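Long-range contact in Lmo0794 protein (Listeria monocytogenes, PDB 3EW7), which is of uncharacterised function but belongs to the NAD(P)-binding Rossmann superfamily and may act as an NAD- or NADP-dependent oxidoreductase: residues 70-84 with 127-141. The protein carries 3 engineered substitutions. Numbering follows the deposited sequence.
Sequences GISPDEAEKHVTSLD and YYPTARAQAKQLEHL. Engineered in segment 70-84: Ile-71 (natural residue Val).
The imidazole of His-79 lies against Pro-129, whose CG sits over one face, 3.5 Å from the ring centroid, while the peptide N of the same proline covers that face nearer the rim. Glu-75 O lies over the opposite face, and Tyr-127 O meets the edge near CE1, in the ring plane. NE2 of this buried histidine is hydrogen-bonded to Tyr-69 O, just before residues 70-84. The phenol ring of Tyr-127 receives the Ser-72 and Pro-73 backbone on one face, where Ser-72 CA makes a CH-pi contact 3.9 Å from the centroid. The Pro-73 ring runs beside the phenol, with CG 3.9 Å from Tyr-127 CE1. That loop is folded back by Glu-75, whose OE1 accepts hydrogen bonds from Gly-70 N and Ile-71 N (an engineered residue) from opposite faces of the carboxylate. Gly-70, at a positive phi of 116°, brings its CA to Tyr-127 O in a CA-H...O contact.

These loops lead into helices 79-90 and 131-142 of a Rossmann-type fold, each connecting neighbouring strands of the parallel sheet. The short helical segments run nearly parallel, crossing at -23° with their axes 9.1 Å apart. With chi1 -61° and an extended chain beyond CG, Gln-137 reaches across to the other helix, and NE2 gives a weak hydrogen bond of 3.3 Å to His-79 O; OE1 turns to the hydroxyl of Tyr-152 on strand 150-154, so both ends of this buried amide have partners. Leu-83 crosses the glutamine at about a right angle, CD2 packing 3.4 Å from Gln-137 CB and also reaching Leu-141 CD1. Farther along, His-140 ND1 donates an almost straight hydrogen bond of 2.6 Å to the syn lone pair of Asp-84 OD1, with carboxylate and imidazole nearly coplanar, and Val-80 CG2 approaches the same ring obliquely at CE1.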
loop_
_atom_site.group_PDB
_atom_site.type_symbol
_atom_site.label_atom_id
_atom_site.label_comp_id
_atom_site.label_asym_id
_atom_site.label_seq_id
_atom_site.Cartn_x
_atom_site.Cartn_y
_atom_site.Cartn_z
ATOM N N GLY A 70 -0.809 -3.684 -7.647
ATOM C CA GLY A 70 0.003 -4.495 -8.539
ATOM C C GLY A 70 -0.142 -5.986 -8.307
ATOM O O GLY A 70 0.825 -6.659 -7.965
ATOM N N ILE A 71 -1.356 -6.497 -8.503
ATOM C CA ILE A 71 -1.650 -7.914 -8.308
ATOM C C ILE A 71 -1.618 -8.691 -9.622
ATOM O O ILE A 71 -1.602 -9.924 -9.623
ATOM C CB ILE A 71 -3.052 -8.101 -7.706
ATOM C CG1 ILE A 71 -3.172 -7.274 -6.423
ATOM C CG2 ILE A 71 -3.319 -9.591 -7.442
ATOM C CD1 ILE A 71 -4.614 -7.071 -5.947
ATOM N N SER A 72 -1.610 -7.965 -10.737
ATOM C CA SER A 72 -1.624 -8.598 -12.051
ATOM C C SER A 72 -0.823 -7.817 -13.093
ATOM O O SER A 72 -0.362 -6.707 -12.837
ATOM C CB SER A 72 -3.063 -8.736 -12.526
ATOM O OG SER A 72 -3.563 -7.461 -12.873
ATOM N N PRO A 73 -0.676 -8.392 -14.301
ATOM C CA PRO A 73 0.070 -7.778 -15.402
ATOM C C PRO A 73 -0.373 -6.371 -15.782
ATOM O O PRO A 73 0.466 -5.493 -16.008
ATOM C CB PRO A 73 -0.137 -8.762 -16.551
ATOM C CG PRO A 73 -0.369 -10.068 -15.851
ATOM C CD PRO A 73 -1.275 -9.667 -14.737
ATOM N N ASP A 74 -1.684 -6.158 -15.863
ATOM C CA ASP A 74 -2.208 -4.854 -16.251
ATOM C C ASP A 74 -1.963 -3.804 -15.182
ATOM O O ASP A 74 -1.615 -2.663 -15.496
ATOM C CB ASP A 74 -3.701 -4.948 -16.568
ATOM C CG ASP A 74 -4.554 -5.098 -15.332
ATOM O OD1 ASP A 74 -5.102 -4.077 -14.857
ATOM O OD2 ASP A 74 -4.668 -6.234 -14.835
ATOM N N GLU A 75 -2.135 -4.184 -13.920
ATOM C CA GLU A 75 -1.902 -3.250 -12.833
ATOM C C GLU A 75 -0.440 -2.856 -12.860
ATOM O O GLU A 75 -0.055 -1.848 -12.288
ATOM C CB GLU A 75 -2.232 -3.880 -11.479
ATOM C CG GLU A 75 -3.690 -4.258 -11.295
ATOM C CD GLU A 75 -4.082 -4.438 -9.833
ATOM O OE1 GLU A 75 -3.182 -4.572 -8.968
ATOM O OE2 GLU A 75 -5.302 -4.456 -9.555
ATOM N N ALA A 76 0.374 -3.651 -13.542
ATOM C CA ALA A 76 1.804 -3.388 -13.613
ATOM C C ALA A 76 2.148 -2.247 -14.553
ATOM O O ALA A 76 3.271 -1.753 -14.543
ATOM C CB ALA A 76 2.551 -4.652 -14.025
ATOM N N GLU A 77 1.192 -1.821 -15.367
ATOM C CA GLU A 77 1.468 -0.721 -16.281
ATOM C C GLU A 77 0.797 0.553 -15.780
ATOM O O GLU A 77 1.043 1.645 -16.300
ATOM C CB GLU A 77 0.932 -1.038 -17.677
ATOM C CG GLU A 77 1.074 -2.478 -18.101
ATOM C CD GLU A 77 0.415 -2.734 -19.443
ATOM O OE1 GLU A 77 0.086 -3.903 -19.740
ATOM O OE2 GLU A 77 0.230 -1.766 -20.205
ATOM N N LYS A 78 -0.044 0.408 -14.760
ATOM C CA LYS A 78 -0.800 1.528 -14.209
ATOM C C LYS A 78 -0.352 2.048 -12.845
ATOM O O LYS A 78 -1.119 2.720 -12.159
ATOM C CB LYS A 78 -2.278 1.133 -14.137
ATOM C CG LYS A 78 -2.905 0.898 -15.501
ATOM C CD LYS A 78 -4.359 0.461 -15.439
ATOM C CE LYS A 78 -4.472 -0.998 -15.096
ATOM N NZ LYS A 78 -5.860 -1.490 -15.290
ATOM N N HIS A 79 0.884 1.758 -12.457
ATOM C CA HIS A 79 1.378 2.200 -11.153
ATOM C C HIS A 79 1.478 3.707 -10.970
ATOM O O HIS A 79 0.881 4.272 -10.058
ATOM C CB HIS A 79 2.737 1.566 -10.860
ATOM C CG HIS A 79 2.637 0.215 -10.237
ATOM N ND1 HIS A 79 2.961 -0.944 -10.909
ATOM C CD2 HIS A 79 2.207 -0.169 -9.011
ATOM C CE1 HIS A 79 2.739 -1.982 -10.122
ATOM N NE2 HIS A 79 2.281 -1.536 -8.965
ATOM N N VAL A 80 2.251 4.352 -11.828
ATOM C CA VAL A 80 2.431 5.790 -11.759
ATOM C C VAL A 80 1.095 6.514 -11.913
ATOM O O VAL A 80 0.825 7.508 -11.241
ATOM C CB VAL A 80 3.410 6.261 -12.863
ATOM C CG1 VAL A 80 3.126 5.491 -14.154
ATOM C CG2 VAL A 80 3.271 7.770 -13.089
ATOM N N THR A 81 0.253 5.990 -12.787
ATOM C CA THR A 81 -1.037 6.605 -13.038
ATOM C C THR A 81 -2.040 6.523 -11.880
ATOM O O THR A 81 -2.694 7.519 -11.556
ATOM C CB THR A 81 -1.637 6.032 -14.345
ATOM O OG1 THR A 81 -1.359 6.936 -15.422
ATOM C CG2 THR A 81 -3.116 5.849 -14.235
ATOM N N SER A 82 -2.156 5.350 -11.264
ATOM C CA SER A 82 -3.078 5.165 -10.144
ATOM C C SER A 82 -2.640 5.965 -8.923
ATOM O O SER A 82 -3.468 6.475 -8.172
ATOM C CB SER A 82 -3.178 3.683 -9.774
ATOM O OG SER A 82 -1.894 3.121 -9.578
ATOM N N LEU A 83 -1.335 6.068 -8.713
ATOM C CA LEU A 83 -0.853 6.827 -7.577
ATOM C C LEU A 83 -1.198 8.289 -7.810
ATOM O O LEU A 83 -1.609 8.995 -6.886
ATOM C CB LEU A 83 0.660 6.657 -7.403
ATOM C CG LEU A 83 1.295 7.467 -6.259
ATOM C CD1 LEU A 83 0.534 7.222 -4.956
ATOM C CD2 LEU A 83 2.763 7.084 -6.109
ATOM N N ASP A 84 -1.040 8.745 -9.049
ATOM C CA ASP A 84 -1.354 10.127 -9.366
ATOM C C ASP A 84 -2.784 10.413 -8.938
ATOM O O ASP A 84 -3.056 11.465 -8.355
ATOM C CB ASP A 84 -1.173 10.404 -10.859
ATOM C CG ASP A 84 0.291 10.605 -11.250
ATOM O OD1 ASP A 84 1.166 10.690 -10.359
ATOM O OD2 ASP A 84 0.572 10.689 -12.465
ATOM N N TYR A 127 4.558 -8.103 -10.039
ATOM C CA TYR A 127 3.545 -7.125 -10.402
ATOM C C TYR A 127 3.587 -5.785 -9.680
ATOM O O TYR A 127 2.729 -4.940 -9.904
ATOM C CB TYR A 127 2.159 -7.752 -10.272
ATOM C CG TYR A 127 2.028 -9.013 -11.079
ATOM C CD1 TYR A 127 2.550 -9.088 -12.372
ATOM C CD2 TYR A 127 1.398 -10.139 -10.555
ATOM C CE1 TYR A 127 2.455 -10.254 -13.123
ATOM C CE2 TYR A 127 1.289 -11.316 -11.298
ATOM C CZ TYR A 127 1.823 -11.369 -12.580
ATOM O OH TYR A 127 1.732 -12.534 -13.317
ATOM N N TYR A 128 4.580 -5.588 -8.822
ATOM C CA TYR A 128 4.704 -4.325 -8.114
ATOM C C TYR A 128 5.435 -3.341 -9.022
ATOM O O TYR A 128 5.903 -3.715 -10.095
ATOM C CB TYR A 128 5.439 -4.522 -6.785
ATOM C CG TYR A 128 6.736 -5.289 -6.874
ATOM C CD1 TYR A 128 6.931 -6.450 -6.122
ATOM C CD2 TYR A 128 7.783 -4.844 -7.685
ATOM C CE1 TYR A 128 8.144 -7.155 -6.174
ATOM C CE2 TYR A 128 8.999 -5.541 -7.745
ATOM C CZ TYR A 128 9.175 -6.695 -6.988
ATOM O OH TYR A 128 10.378 -7.369 -7.047
ATOM N N PRO A 129 5.545 -2.070 -8.606
ATOM C CA PRO A 129 6.214 -1.038 -9.402
ATOM C C PRO A 129 7.573 -1.434 -9.950
ATOM O O PRO A 129 8.363 -2.068 -9.255
ATOM C CB PRO A 129 6.317 0.133 -8.428
ATOM C CG PRO A 129 5.146 -0.056 -7.551
ATOM C CD PRO A 129 5.178 -1.531 -7.285
ATOM N N THR A 130 7.842 -1.046 -11.196
ATOM C CA THR A 130 9.131 -1.340 -11.809
ATOM C C THR A 130 10.140 -0.316 -11.303
ATOM O O THR A 130 9.797 0.567 -10.525
ATOM C CB THR A 130 9.077 -1.269 -13.354
ATOM O OG1 THR A 130 10.276 -1.840 -13.889
ATOM C CG2 THR A 130 8.982 0.169 -13.834
ATOM N N ALA A 131 11.383 -0.431 -11.753
ATOM C CA ALA A 131 12.437 0.479 -11.329
ATOM C C ALA A 131 12.175 1.924 -11.736
ATOM O O ALA A 131 12.324 2.842 -10.930
ATOM C CB ALA A 131 13.767 0.014 -11.888
ATOM N N ARG A 132 11.796 2.132 -12.992
ATOM C CA ARG A 132 11.533 3.481 -13.464
ATOM C C ARG A 132 10.167 3.962 -13.003
ATOM O O ARG A 132 9.979 5.148 -12.737
ATOM C CB ARG A 132 11.625 3.548 -14.991
ATOM C CG ARG A 132 10.945 2.398 -15.737
ATOM C CD ARG A 132 11.035 2.614 -17.255
ATOM N NE ARG A 132 12.336 3.167 -17.659
ATOM C CZ ARG A 132 13.446 2.455 -17.856
ATOM N NH1 ARG A 132 13.438 1.136 -17.699
ATOM N NH2 ARG A 132 14.578 3.071 -18.188
ATOM N N ALA A 133 9.217 3.037 -12.909
ATOM C CA ALA A 133 7.876 3.388 -12.470
ATOM C C ALA A 133 7.963 3.957 -11.069
ATOM O O ALA A 133 7.305 4.941 -10.740
ATOM C CB ALA A 133 6.981 2.169 -12.475
ATOM N N GLN A 134 8.791 3.336 -10.242
ATOM C CA GLN A 134 8.953 3.781 -8.874
ATOM C C GLN A 134 9.538 5.175 -8.836
ATOM O O GLN A 134 9.041 6.052 -8.128
ATOM C CB GLN A 134 9.871 2.837 -8.110
ATOM C CG GLN A 134 9.852 3.071 -6.623
ATOM C CD GLN A 134 10.898 2.276 -5.897
ATOM O OE1 GLN A 134 11.982 2.783 -5.612
ATOM N NE2 GLN A 134 10.587 1.015 -5.598
ATOM N N ALA A 135 10.610 5.368 -9.597
ATOM C CA ALA A 135 11.284 6.657 -9.656
ATOM C C ALA A 135 10.281 7.724 -10.043
ATOM O O ALA A 135 10.299 8.819 -9.493
ATOM C CB ALA A 135 12.421 6.611 -10.662
ATOM N N LYS A 136 9.404 7.401 -10.988
ATOM C CA LYS A 136 8.382 8.337 -11.427
ATOM C C LYS A 136 7.445 8.706 -10.282
ATOM O O LYS A 136 7.202 9.890 -10.026
ATOM C CB LYS A 136 7.577 7.735 -12.573
ATOM C CG LYS A 136 8.067 8.152 -13.935
ATOM C CD LYS A 136 7.193 9.251 -14.517
ATOM C CE LYS A 136 7.917 10.005 -15.630
ATOM N NZ LYS A 136 8.937 10.970 -15.100
ATOM N N GLN A 137 6.915 7.692 -9.604
ATOM C CA GLN A 137 6.013 7.914 -8.482
ATOM C C GLN A 137 6.691 8.843 -7.486
ATOM O O GLN A 137 6.092 9.810 -7.009
ATOM C CB GLN A 137 5.672 6.589 -7.803
ATOM C CG GLN A 137 4.972 5.589 -8.710
ATOM C CD GLN A 137 4.703 4.267 -8.021
ATOM O OE1 GLN A 137 5.605 3.660 -7.446
ATOM N NE2 GLN A 137 3.460 3.813 -8.076
ATOM N N LEU A 138 7.953 8.549 -7.190
ATOM C CA LEU A 138 8.742 9.343 -6.252
ATOM C C LEU A 138 8.927 10.792 -6.714
ATOM O O LEU A 138 8.914 11.711 -5.902
ATOM C CB LEU A 138 10.105 8.668 -6.035
ATOM C CG LEU A 138 10.382 7.997 -4.679
ATOM C CD1 LEU A 138 9.173 7.211 -4.210
ATOM C CD2 LEU A 138 11.610 7.095 -4.794
ATOM N N GLU A 139 9.098 10.992 -8.018
ATOM C CA GLU A 139 9.268 12.332 -8.562
ATOM C C GLU A 139 7.959 13.068 -8.391
ATOM O O GLU A 139 7.947 14.261 -8.079
ATOM C CB GLU A 139 9.618 12.281 -10.046
ATOM C CG GLU A 139 11.098 12.131 -10.358
ATOM C CD GLU A 139 11.352 11.437 -11.705
ATOM O OE1 GLU A 139 10.562 11.671 -12.657
ATOM O OE2 GLU A 139 12.340 10.668 -11.813
ATOM N N HIS A 140 6.858 12.346 -8.607
ATOM C CA HIS A 140 5.519 12.917 -8.486
ATOM C C HIS A 140 5.173 13.169 -7.036
ATOM O O HIS A 140 4.492 14.142 -6.713
ATOM C CB HIS A 140 4.465 11.997 -9.107
ATOM C CG HIS A 140 4.472 11.995 -10.604
ATOM N ND1 HIS A 140 3.387 11.588 -11.351
ATOM C CD2 HIS A 140 5.428 12.354 -11.494
ATOM C CE1 HIS A 140 3.673 11.703 -12.636
ATOM N NE2 HIS A 140 4.906 12.165 -12.749
ATOM N N LEU A 141 5.630 12.287 -6.159
ATOM C CA LEU A 141 5.368 12.467 -4.747
ATOM C C LEU A 141 6.097 13.710 -4.266
ATOM O O LEU A 141 5.538 14.515 -3.534
ATOM C CB LEU A 141 5.815 11.239 -3.967
ATOM C CG LEU A 141 4.801 10.098 -4.047
ATOM C CD1 LEU A 141 5.378 8.845 -3.404
ATOM C CD2 LEU A 141 3.512 10.516 -3.357
#